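Local coordinates for hypothetical signal peptide protein (Sinorhizobium meliloti, PDB 3PJY) that is of unknown function but belongs to the DUF192 family and may be a transcription regulator, at residues Trp62-Tyr67 with His91-Ile96; Asp71-Ala76 with Tyr104-Asn109; Ile84-Val89 with Gly111-Leu116. One frame throughout, in Å; residues are numbered along the deposited sequence. Where two conformers were deposited one is given.

Overall arrangement
After three strands of the main sheet, helix 30-35 and two short strands, the chain enters the loop 62-67, the first half of contact 1. Strand 70-75 supplies most of 71-76 to contact 2, and 84-89, at the end of strand 81-88, opens contact 3. The partners follow in the same order: 91-96 closes contact 1, 104-109 contact 2 and 111-116 contact 3. None nests inside another; all three cross. Contact 1 joins two surface loops, contact 2 two neighbouring strands, and contact 3 the edge strand 81-88 to helix 112-116. Contact 2 is central: Met72 touches Met63 and Ile96 of contact 1, while Asp71 receives a probable hydrogen bond from Val113 N of contact 3.

Contact 1 (Trp62-Tyr67 with His91-Ile96); sequences WMKNTY and HSEAII
Met63 N gives a hydrogen bond of 2.9 Å to Ser92 O and His91 N gives one to Thr66 O, so two irregular loops are laced together by their backbones. Between these bonds the chain from Met63 to Thr66 makes a type II beta turn, and a water accepts from Asn65 N and donates to His91 O. Beyond the turn, His91 and Tyr67 form a T-shaped pair: His91 CE1 sits 3.4 Å above the centre of the Tyr67 ring, the planes standing 75° apart. Arg41 makes a cation-pi contact with the same tyrosine. An alanine in place of Tyr67 would probably leave the edge of His91 without the aromatic face it rests on and the imidazole freer to turn. The arrangement joins the loop after strand 60-61 to the loop after strand 81-88, at the surface of the fold. Here Ser92 makes an ST turn, its OG accepting from Ala94 N at 3.0 Å. With CG between the backbone N and the carbonyl carbon (chi1 67°), the indole of Trp62 lies beside residues 92-94, meets Glu93 O at its edge, in plane, and takes Lys64 CB on one face, toward the rim.

Contact 2 (Asp71-Ala76 with Tyr104-Asn109); sequences DMLFIA and YVLELN
Leu73 and Leu106 face each other as an antiparallel hydrogen-bonded pair, each N bonded to the other's O at 2.9 Å. From the backbone, Leu73 CB comes within 4.3 Å of Leu106 CB and also approaches Leu106 O. CG lies anti to its own carbonyl carbon (chi1 -60°), and of the two methyls beyond it CD1 does the touching: it lies 3.5 Å from Leu106 O and 3.9 Å from Leu108 CD1, the side chains of Leu73 and Leu108 crossing at a slant. The strands 71-75 and 104-109 are neighbours in the mixed sheet that forms the body of this DUF192 protein, their directions 161° apart. Asp71, Ile75, Tyr104, Leu106 and Leu108 share the face of Leu73, and Ile75 CD1 reaches Leu106 CB. On the other face Phe74 lies alongside Val105, its CD1 3.4 Å from Val105 CG2, and Met72 runs beside Glu107, with its terminal CE 3.6 Å from Glu107 OE2. Met61 of strand 60-61 packs against all four of these side chains. At the far end of the pairing, Asp71 turns its carboxylate to other partners, OD1 accepting from Asn87 N and OD2 from Val113 N.

Contact 3 (Ile84-Val89 with Gly111-Leu116); sequences IHENAV and GTVKRL
Where Ile84 and Glu86 meet Val113 and Lys114, the axes of strand 84-86 and helix 112-116 come within 9.9 Å of each other, their directions 107° apart. This is a short helix packed by its side chains against an edge strand, for strand 81-88 is the outermost of the main sheet within this chain. The nearest backbones are those of Asn87 and Gly111, with CA atoms 7.0 Å apart. Gly111 holds the N-cap position, where its positive phi of 95° would press a side chain against the preceding carbonyl. Ile84 and Val113 meet tip to tip, CG2 to CG2 at 4.0 Å, and Ile84 CD1 also touches Val113 CG1. Next to this apolar pair, Lys114 and Glu86 form a salt bridge, their side chains crossing at about a right angle. The last bend of the lysine, which places NZ (chi4 -69°), brings Lys114 NZ to 2.8 Å from Glu86 OE2, on the syn side of that oxygen and somewhat above the carboxylate plane; a weaker bond goes to Glu86 OE1. The lysine chain itself lies against the same oxygen, Lys114 CG being 3.4 Å from Glu86 OE2. A water also donates to Glu86 OE2 and accepts from Lys114 N at 3.0 Å.

Contact 1 (Trp62-Tyr67 with His91-Ile96)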
loop_
_atom_site.group_PDB
_atom_site.type_symbol
_atom_site.label_atom_id
_atom_site.label_comp_id
_atom_site.label_asym_id
_atom_site.label_seq_id
_atom_site.Cartn_x
_atom_site.Cartn_y
_atom_site.Cartn_z
ATOM N N TRP B 62 -12.407 12.744 20.224
ATOM C CA TRP B 62 -11.632 13.798 20.899
ATOM C C TRP B 62 -10.172 13.424 21.031
ATOM O O TRP B 62 -9.744 12.331 20.607
ATOM C CB TRP B 62 -12.275 14.176 22.247
ATOM C CG TRP B 62 -12.249 13.111 23.350
ATOM C CD1 TRP B 62 -11.754 11.852 23.270
ATOM C CD2 TRP B 62 -12.804 13.230 24.674
ATOM N NE1 TRP B 62 -11.947 11.173 24.464
ATOM C CE2 TRP B 62 -12.609 11.998 25.323
ATOM C CE3 TRP B 62 -13.450 14.249 25.354
ATOM C CZ2 TRP B 62 -13.013 11.773 26.655
ATOM C CZ3 TRP B 62 -13.866 14.020 26.679
ATOM C CH2 TRP B 62 -13.653 12.797 27.300
HETATM N N MSE B 63 -9.406 14.325 21.646
HETATM C CA MSE B 63 -7.960 14.206 21.771
HETATM C C MSE B 63 -7.473 14.097 23.213
HETATM O O MSE B 63 -6.309 14.324 23.514
HETATM C CB MSE B 63 -7.260 15.337 21.029
HETATM C CG MSE B 63 -7.523 15.344 19.529
HETATM SE SE MSE B 63 -6.615 13.928 18.636
HETATM C CE MSE B 63 -4.945 14.757 18.695
ATOM N N LYS B 64 -8.384 13.713 24.087
ATOM C CA LYS B 64 -8.031 13.512 25.480
ATOM C C LYS B 64 -6.879 12.509 25.599
ATOM O O LYS B 64 -6.884 11.440 24.966
ATOM C CB LYS B 64 -9.218 12.984 26.247
ATOM C CG LYS B 64 -8.930 12.929 27.745
ATOM C CD LYS B 64 -10.072 12.369 28.506
ATOM C CE LYS B 64 -9.801 12.500 30.003
ATOM N NZ LYS B 64 -10.704 11.612 30.703
ATOM N N ASN B 65 -5.871 12.949 26.343
ATOM C CA ASN B 65 -4.646 12.167 26.591
ATOM C C ASN B 65 -3.853 11.796 25.347
ATOM O O ASN B 65 -2.984 10.898 25.389
ATOM C CB ASN B 65 -4.950 10.888 27.391
ATOM C CG ASN B 65 -5.551 11.163 28.750
ATOM O OD1 ASN B 65 -5.221 12.171 29.386
ATOM N ND2 ASN B 65 -6.440 10.292 29.195
ATOM N N THR B 66 -4.148 12.448 24.221
ATOM C CA THR B 66 -3.487 12.125 22.946
ATOM C C THR B 66 -2.422 13.167 22.687
ATOM O O THR B 66 -2.702 14.385 22.637
ATOM C CB THR B 66 -4.485 12.051 21.806
ATOM O OG1 THR B 66 -5.439 11.009 22.089
ATOM C CG2 THR B 66 -3.818 11.722 20.504
ATOM N N TYR B 67 -1.165 12.708 22.560
ATOM C CA TYR B 67 0.004 13.557 22.379
ATOM C C TYR B 67 0.320 13.860 20.910
ATOM O O TYR B 67 0.873 14.912 20.594
ATOM C CB TYR B 67 1.219 12.903 23.031
ATOM C CG TYR B 67 1.206 12.870 24.551
ATOM C CD1 TYR B 67 0.312 12.111 25.224
ATOM C CD2 TYR B 67 2.117 13.638 25.302
ATOM C CE1 TYR B 67 0.264 12.080 26.624
ATOM C CE2 TYR B 67 2.099 13.579 26.729
ATOM C CZ TYR B 67 1.151 12.790 27.350
ATOM O OH TYR B 67 1.050 12.682 28.715
ATOM N N HIS B 91 -4.223 16.711 23.344
ATOM C CA HIS B 91 -4.788 16.909 24.691
ATOM C C HIS B 91 -6.170 17.557 24.775
ATOM O O HIS B 91 -6.751 17.618 25.870
ATOM C CB HIS B 91 -3.808 17.647 25.622
ATOM C CG HIS B 91 -2.424 17.091 25.572
ATOM N ND1 HIS B 91 -2.080 15.928 26.225
ATOM C CD2 HIS B 91 -1.315 17.502 24.916
ATOM C CE1 HIS B 91 -0.806 15.664 25.990
ATOM N NE2 HIS B 91 -0.317 16.601 25.201
ATOM N N SER B 92 -6.725 17.984 23.649
ATOM C CA SER B 92 -8.004 18.725 23.687
ATOM C C SER B 92 -9.199 17.817 23.913
ATOM O O SER B 92 -9.350 16.795 23.231
ATOM C CB SER B 92 -8.229 19.470 22.382
ATOM O OG SER B 92 -9.517 20.048 22.369
ATOM N N GLU B 93 -10.030 18.172 24.886
ATOM C CA GLU B 93 -11.286 17.477 25.103
ATOM C C GLU B 93 -12.465 18.031 24.252
ATOM O O GLU B 93 -13.603 17.597 24.419
ATOM C CB GLU B 93 -11.660 17.447 26.594
ATOM C CG GLU B 93 -11.007 16.311 27.314
ATOM C CD GLU B 93 -11.155 16.463 28.799
ATOM O OE1 GLU B 93 -12.327 16.586 29.250
ATOM O OE2 GLU B 93 -10.101 16.489 29.482
ATOM N N ALA B 94 -12.199 18.942 23.307
ATOM C CA ALA B 94 -13.231 19.409 22.381
ATOM C C ALA B 94 -13.721 18.256 21.533
ATOM O O ALA B 94 -12.922 17.558 20.897
ATOM C CB ALA B 94 -12.646 20.506 21.467
ATOM N N ILE B 95 -15.029 18.064 21.478
ATOM C CA ILE B 95 -15.626 17.004 20.672
ATOM C C ILE B 95 -15.582 17.371 19.226
ATOM O O ILE B 95 -15.970 18.494 18.840
ATOM C CB ILE B 95 -17.107 16.739 21.096
ATOM C CG1 ILE B 95 -17.133 16.185 22.531
ATOM C CG2 ILE B 95 -17.832 15.823 20.033
ATOM C CD1 ILE B 95 -18.554 16.095 23.203
ATOM N N ILE B 96 -15.132 16.416 18.415
ATOM C CA ILE B 96 -15.141 16.501 16.979
ATOM C C ILE B 96 -16.215 15.528 16.513
ATOM O O ILE B 96 -16.060 14.315 16.650
ATOM C CB ILE B 96 -13.761 16.143 16.381
ATOM C CG1 ILE B 96 -12.685 17.065 16.963
ATOM C CG2 ILE B 96 -13.819 16.227 14.824
ATOM C CD1 ILE B 96 -11.245 16.654 16.661
HETATM O O HOH W 1 -6.099 15.496 27.718
HETATM O O HOH W 2 -3.398 14.902 28.204
#

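Contact 2 (Asp71-Ala76 with Tyr104-Asn109)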
loop_
_atom_site.group_PDB
_atom_site.type_symbol
_atom_site.label_atom_id
_atom_site.label_comp_id
_atom_site.label_asym_id
_atom_site.label_seq_id
_atom_site.Cartn_x
_atom_site.Cartn_y
_atom_site.Cartn_z
ATOM N N ASP B 71 -4.815 13.784 11.981
ATOM C CA ASP B 71 -5.893 14.013 11.035
ATOM C C ASP B 71 -6.947 12.902 11.231
ATOM O O ASP B 71 -6.600 11.724 11.455
ATOM C CB ASP B 71 -5.410 13.922 9.578
ATOM C CG ASP B 71 -4.545 15.072 9.122
ATOM O OD1 ASP B 71 -4.406 16.097 9.849
ATOM O OD2 ASP B 71 -3.987 14.957 7.987
HETATM N N MSE B 72 -8.221 13.278 11.206
HETATM C CA MSE B 72 -9.351 12.372 11.390
HETATM C C MSE B 72 -10.176 12.287 10.126
HETATM O O MSE B 72 -10.581 13.332 9.581
HETATM C CB MSE B 72 -10.245 12.808 12.573
HETATM C CG MSE B 72 -9.566 12.818 13.846
HETATM SE SE MSE B 72 -10.876 13.415 15.142
HETATM C CE MSE B 72 -9.761 13.197 16.744
ATOM N N LEU B 73 -10.429 11.083 9.624
ATOM C CA LEU B 73 -11.247 10.882 8.441
ATOM C C LEU B 73 -12.486 10.070 8.870
ATOM O O LEU B 73 -12.343 9.001 9.433
ATOM C CB LEU B 73 -10.507 10.148 7.329
ATOM C CG LEU B 73 -9.231 10.783 6.766
ATOM C CD1 LEU B 73 -8.049 10.737 7.736
ATOM C CD2 LEU B 73 -8.827 10.029 5.502
ATOM N N PHE B 74 -13.670 10.627 8.627
ATOM C CA PHE B 74 -14.969 10.017 8.972
ATOM C C PHE B 74 -15.494 9.312 7.754
ATOM O O PHE B 74 -15.658 9.944 6.719
ATOM C CB PHE B 74 -15.893 11.134 9.421
ATOM C CG PHE B 74 -15.472 11.758 10.734
ATOM C CD1 PHE B 74 -15.901 11.217 11.939
ATOM C CD2 PHE B 74 -14.682 12.862 10.771
ATOM C CE1 PHE B 74 -15.534 11.774 13.136
ATOM C CE2 PHE B 74 -14.288 13.409 11.980
ATOM C CZ PHE B 74 -14.716 12.843 13.168
ATOM N N ILE B 75 -15.725 8.013 7.850
ATOM C CA ILE B 75 -15.849 7.143 6.709
ATOM C C ILE B 75 -17.138 6.342 6.730
ATOM O O ILE B 75 -17.477 5.721 7.748
ATOM C CB ILE B 75 -14.611 6.199 6.604
ATOM C CG1 ILE B 75 -13.315 7.048 6.420
ATOM C CG2 ILE B 75 -14.756 5.183 5.474
ATOM C CD1 ILE B 75 -12.030 6.214 6.592
ATOM N N ALA B 76 -17.821 6.322 5.601
ATOM C CA ALA B 76 -19.080 5.564 5.480
ATOM C C ALA B 76 -18.816 4.064 5.382
ATOM O O ALA B 76 -17.702 3.636 5.139
ATOM C CB ALA B 76 -19.842 6.065 4.252
ATOM N N TYR B 104 -16.819 4.177 10.296
ATOM C CA TYR B 104 -15.404 4.114 10.677
ATOM C C TYR B 104 -14.851 5.497 10.858
ATOM O O TYR B 104 -15.348 6.478 10.259
ATOM C CB TYR B 104 -14.548 3.430 9.620
ATOM C CG TYR B 104 -14.983 2.067 9.180
ATOM C CD1 TYR B 104 -15.844 1.934 8.094
ATOM C CD2 TYR B 104 -14.506 0.927 9.798
ATOM C CE1 TYR B 104 -16.236 0.736 7.655
ATOM C CE2 TYR B 104 -14.912 -0.331 9.350
ATOM C CZ TYR B 104 -15.806 -0.396 8.313
ATOM O OH TYR B 104 -16.194 -1.618 7.842
ATOM N N VAL B 105 -13.788 5.600 11.640
ATOM C CA VAL B 105 -12.932 6.778 11.656
ATOM C C VAL B 105 -11.496 6.276 11.475
ATOM O O VAL B 105 -11.078 5.298 12.107
ATOM C CB VAL B 105 -13.054 7.597 12.918
ATOM C CG1 VAL B 105 -11.933 8.639 13.084
ATOM C CG2 VAL B 105 -14.440 8.318 12.976
ATOM N N LEU B 106 -10.760 6.928 10.583
ATOM C CA LEU B 106 -9.307 6.675 10.416
ATOM C C LEU B 106 -8.551 7.834 11.036
ATOM O O LEU B 106 -8.759 8.988 10.638
ATOM C CB LEU B 106 -8.961 6.502 8.926
ATOM C CG LEU B 106 -7.507 6.250 8.594
ATOM C CD1 LEU B 106 -6.953 5.015 9.274
ATOM C CD2 LEU B 106 -7.372 6.172 7.081
ATOM N N GLU B 107 -7.676 7.521 11.992
ATOM C CA GLU B 107 -6.759 8.513 12.527
ATOM C C GLU B 107 -5.355 8.302 11.967
ATOM O O GLU B 107 -4.821 7.202 11.999
ATOM C CB GLU B 107 -6.707 8.478 14.040
ATOM C CG GLU B 107 -7.930 9.053 14.683
ATOM C CD GLU B 107 -7.900 9.082 16.195
ATOM O OE1 GLU B 107 -7.073 8.451 16.870
ATOM O OE2 GLU B 107 -8.786 9.764 16.752
ATOM N N LEU B 108 -4.785 9.367 11.435
ATOM C CA LEU B 108 -3.457 9.383 10.857
ATOM C C LEU B 108 -2.650 10.520 11.489
ATOM O O LEU B 108 -3.219 11.449 12.085
ATOM C CB LEU B 108 -3.556 9.640 9.358
ATOM C CG LEU B 108 -4.353 8.600 8.546
ATOM C CD1 LEU B 108 -4.587 9.100 7.117
ATOM C CD2 LEU B 108 -3.630 7.286 8.563
ATOM N N ASN B 109 -1.331 10.501 11.322
ATOM C CA ASN B 109 -0.549 11.639 11.770
ATOM C C ASN B 109 -1.078 12.913 11.117
ATOM O O ASN B 109 -1.421 12.939 9.925
ATOM C CB ASN B 109 0.907 11.495 11.406
ATOM C CG ASN B 109 1.654 10.568 12.324
ATOM O OD1 ASN B 109 1.950 10.922 13.472
ATOM N ND2 ASN B 109 2.018 9.398 11.811
#

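Contact 3 (Ile84-Val89 with Gly111-Leu116)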
loop_
_atom_site.group_PDB
_atom_site.type_symbol
_atom_site.label_atom_id
_atom_site.label_comp_id
_atom_site.label_asym_id
_atom_site.label_seq_id
_atom_site.Cartn_x
_atom_site.Cartn_y
_atom_site.Cartn_z
ATOM N N ILE B 84 -13.496 15.284 6.838
ATOM C CA ILE B 84 -12.121 15.216 7.300
ATOM C C ILE B 84 -11.890 16.348 8.259
ATOM O O ILE B 84 -12.222 17.514 7.936
ATOM C CB ILE B 84 -11.110 15.312 6.155
ATOM C CG1 ILE B 84 -11.324 14.180 5.157
ATOM C CG2 ILE B 84 -9.693 15.285 6.715
ATOM C CD1 ILE B 84 -10.357 14.186 3.934
ATOM N N HIS B 85 -11.336 16.017 9.425
ATOM C CA HIS B 85 -10.886 17.030 10.372
ATOM C C HIS B 85 -9.388 16.949 10.474
ATOM O O HIS B 85 -8.854 16.065 11.152
ATOM C CB HIS B 85 -11.517 16.828 11.749
ATOM C CG HIS B 85 -11.211 17.922 12.715
ATOM N ND1 HIS B 85 -12.123 18.929 12.989
ATOM C CD2 HIS B 85 -10.093 18.229 13.412
ATOM C CE1 HIS B 85 -11.581 19.783 13.844
ATOM N NE2 HIS B 85 -10.345 19.404 14.096
ATOM N N GLU B 86 -8.700 17.895 9.837
ATOM C CA GLU B 86 -7.253 17.921 9.868
ATOM C C GLU B 86 -6.764 18.610 11.156
ATOM O O GLU B 86 -7.438 19.456 11.701
ATOM C CB GLU B 86 -6.710 18.660 8.637
ATOM C CG GLU B 86 -6.899 17.842 7.381
ATOM C CD GLU B 86 -6.662 18.626 6.125
ATOM O OE1 GLU B 86 -7.572 19.327 5.664
ATOM O OE2 GLU B 86 -5.555 18.530 5.604
ATOM N N ASN B 87 -5.592 18.199 11.613
ATOM C CA ASN B 87 -4.878 18.878 12.685
ATOM C C ASN B 87 -5.689 19.005 13.966
ATOM O O ASN B 87 -5.763 20.088 14.560
ATOM C CB ASN B 87 -4.383 20.254 12.224
ATOM C CG ASN B 87 -3.501 20.160 11.010
ATOM O OD1 ASN B 87 -2.442 19.546 11.055
ATOM N ND2 ASN B 87 -3.937 20.778 9.903
ATOM N N ALA B 88 -6.276 17.872 14.394
ATOM C CA ALA B 88 -6.867 17.777 15.724
ATOM C C ALA B 88 -5.760 18.100 16.735
ATOM O O ALA B 88 -4.580 17.847 16.503
ATOM C CB ALA B 88 -7.463 16.393 15.970
ATOM N N VAL B 89 -6.153 18.732 17.838
ATOM C CA VAL B 89 -5.205 19.338 18.770
ATOM C C VAL B 89 -4.866 18.406 19.950
ATOM O O VAL B 89 -5.751 17.986 20.671
ATOM C CB VAL B 89 -5.788 20.618 19.337
ATOM C CG1 VAL B 89 -4.854 21.232 20.363
ATOM C CG2 VAL B 89 -6.061 21.603 18.203
ATOM N N GLY B 111 -1.231 16.111 9.000
ATOM C CA GLY B 111 -0.528 16.421 7.760
ATOM C C GLY B 111 -0.597 15.313 6.729
ATOM O O GLY B 111 -0.211 15.520 5.574
ATOM N N THR B 112 -1.063 14.127 7.145
ATOM C CA THR B 112 -1.132 12.983 6.215
ATOM C C THR B 112 -2.108 13.213 5.060
ATOM O O THR B 112 -1.803 12.874 3.914
ATOM C CB THR B 112 -1.427 11.672 6.918
ATOM O OG1 THR B 112 -0.450 11.466 7.948
ATOM C CG2 THR B 112 -1.295 10.501 5.930
ATOM N N VAL B 113 -3.245 13.819 5.361
ATOM C CA VAL B 113 -4.255 14.103 4.315
ATOM C C VAL B 113 -3.671 14.950 3.233
ATOM O O VAL B 113 -3.778 14.632 2.035
ATOM C CB VAL B 113 -5.549 14.669 4.913
ATOM C CG1 VAL B 113 -6.499 15.276 3.831
ATOM C CG2 VAL B 113 -6.253 13.551 5.733
ATOM N N LYS B 114 -2.975 15.991 3.648
ATOM C CA LYS B 114 -2.264 16.829 2.652
ATOM C C LYS B 114 -1.164 16.111 1.902
ATOM O O LYS B 114 -1.047 16.239 0.664
ATOM C CB LYS B 114 -1.736 18.071 3.319
ATOM C CG LYS B 114 -2.832 19.055 3.623
ATOM C CD LYS B 114 -3.447 19.753 2.366
ATOM C CE LYS B 114 -4.848 20.390 2.669
ATOM N NZ LYS B 114 -5.981 19.383 2.927
ATOM N N ARG B 115 -0.332 15.382 2.626
ATOM C CA ARG B 115 0.761 14.651 2.012
ATOM C C ARG B 115 0.275 13.709 0.930
ATOM O O ARG B 115 0.944 13.589 -0.119
ATOM C CB ARG B 115 1.564 13.848 3.045
ATOM C CG ARG B 115 2.666 12.923 2.442
ATOM C CD ARG B 115 3.512 12.348 3.594
ATOM N NE ARG B 115 2.843 11.322 4.433
ATOM C CZ ARG B 115 2.799 10.024 4.153
ATOM N NH1 ARG B 115 3.294 9.529 3.019
ATOM N NH2 ARG B 115 2.282 9.190 5.043
ATOM N N LEU B 116 -0.907 13.122 1.119
ATOM C CA LEU B 116 -1.436 12.083 0.212
ATOM C C LEU B 116 -2.413 12.631 -0.836
ATOM O O LEU B 116 -2.848 11.872 -1.699
ATOM C CB LEU B 116 -2.040 10.947 1.018
ATOM C CG LEU B 116 -1.100 10.196 1.977
ATOM C CD1 LEU B 116 -1.905 9.050 2.660
ATOM C CD2 LEU B 116 0.134 9.679 1.238
HETATM O O HOH W 3 -3.342 17.029 6.392
#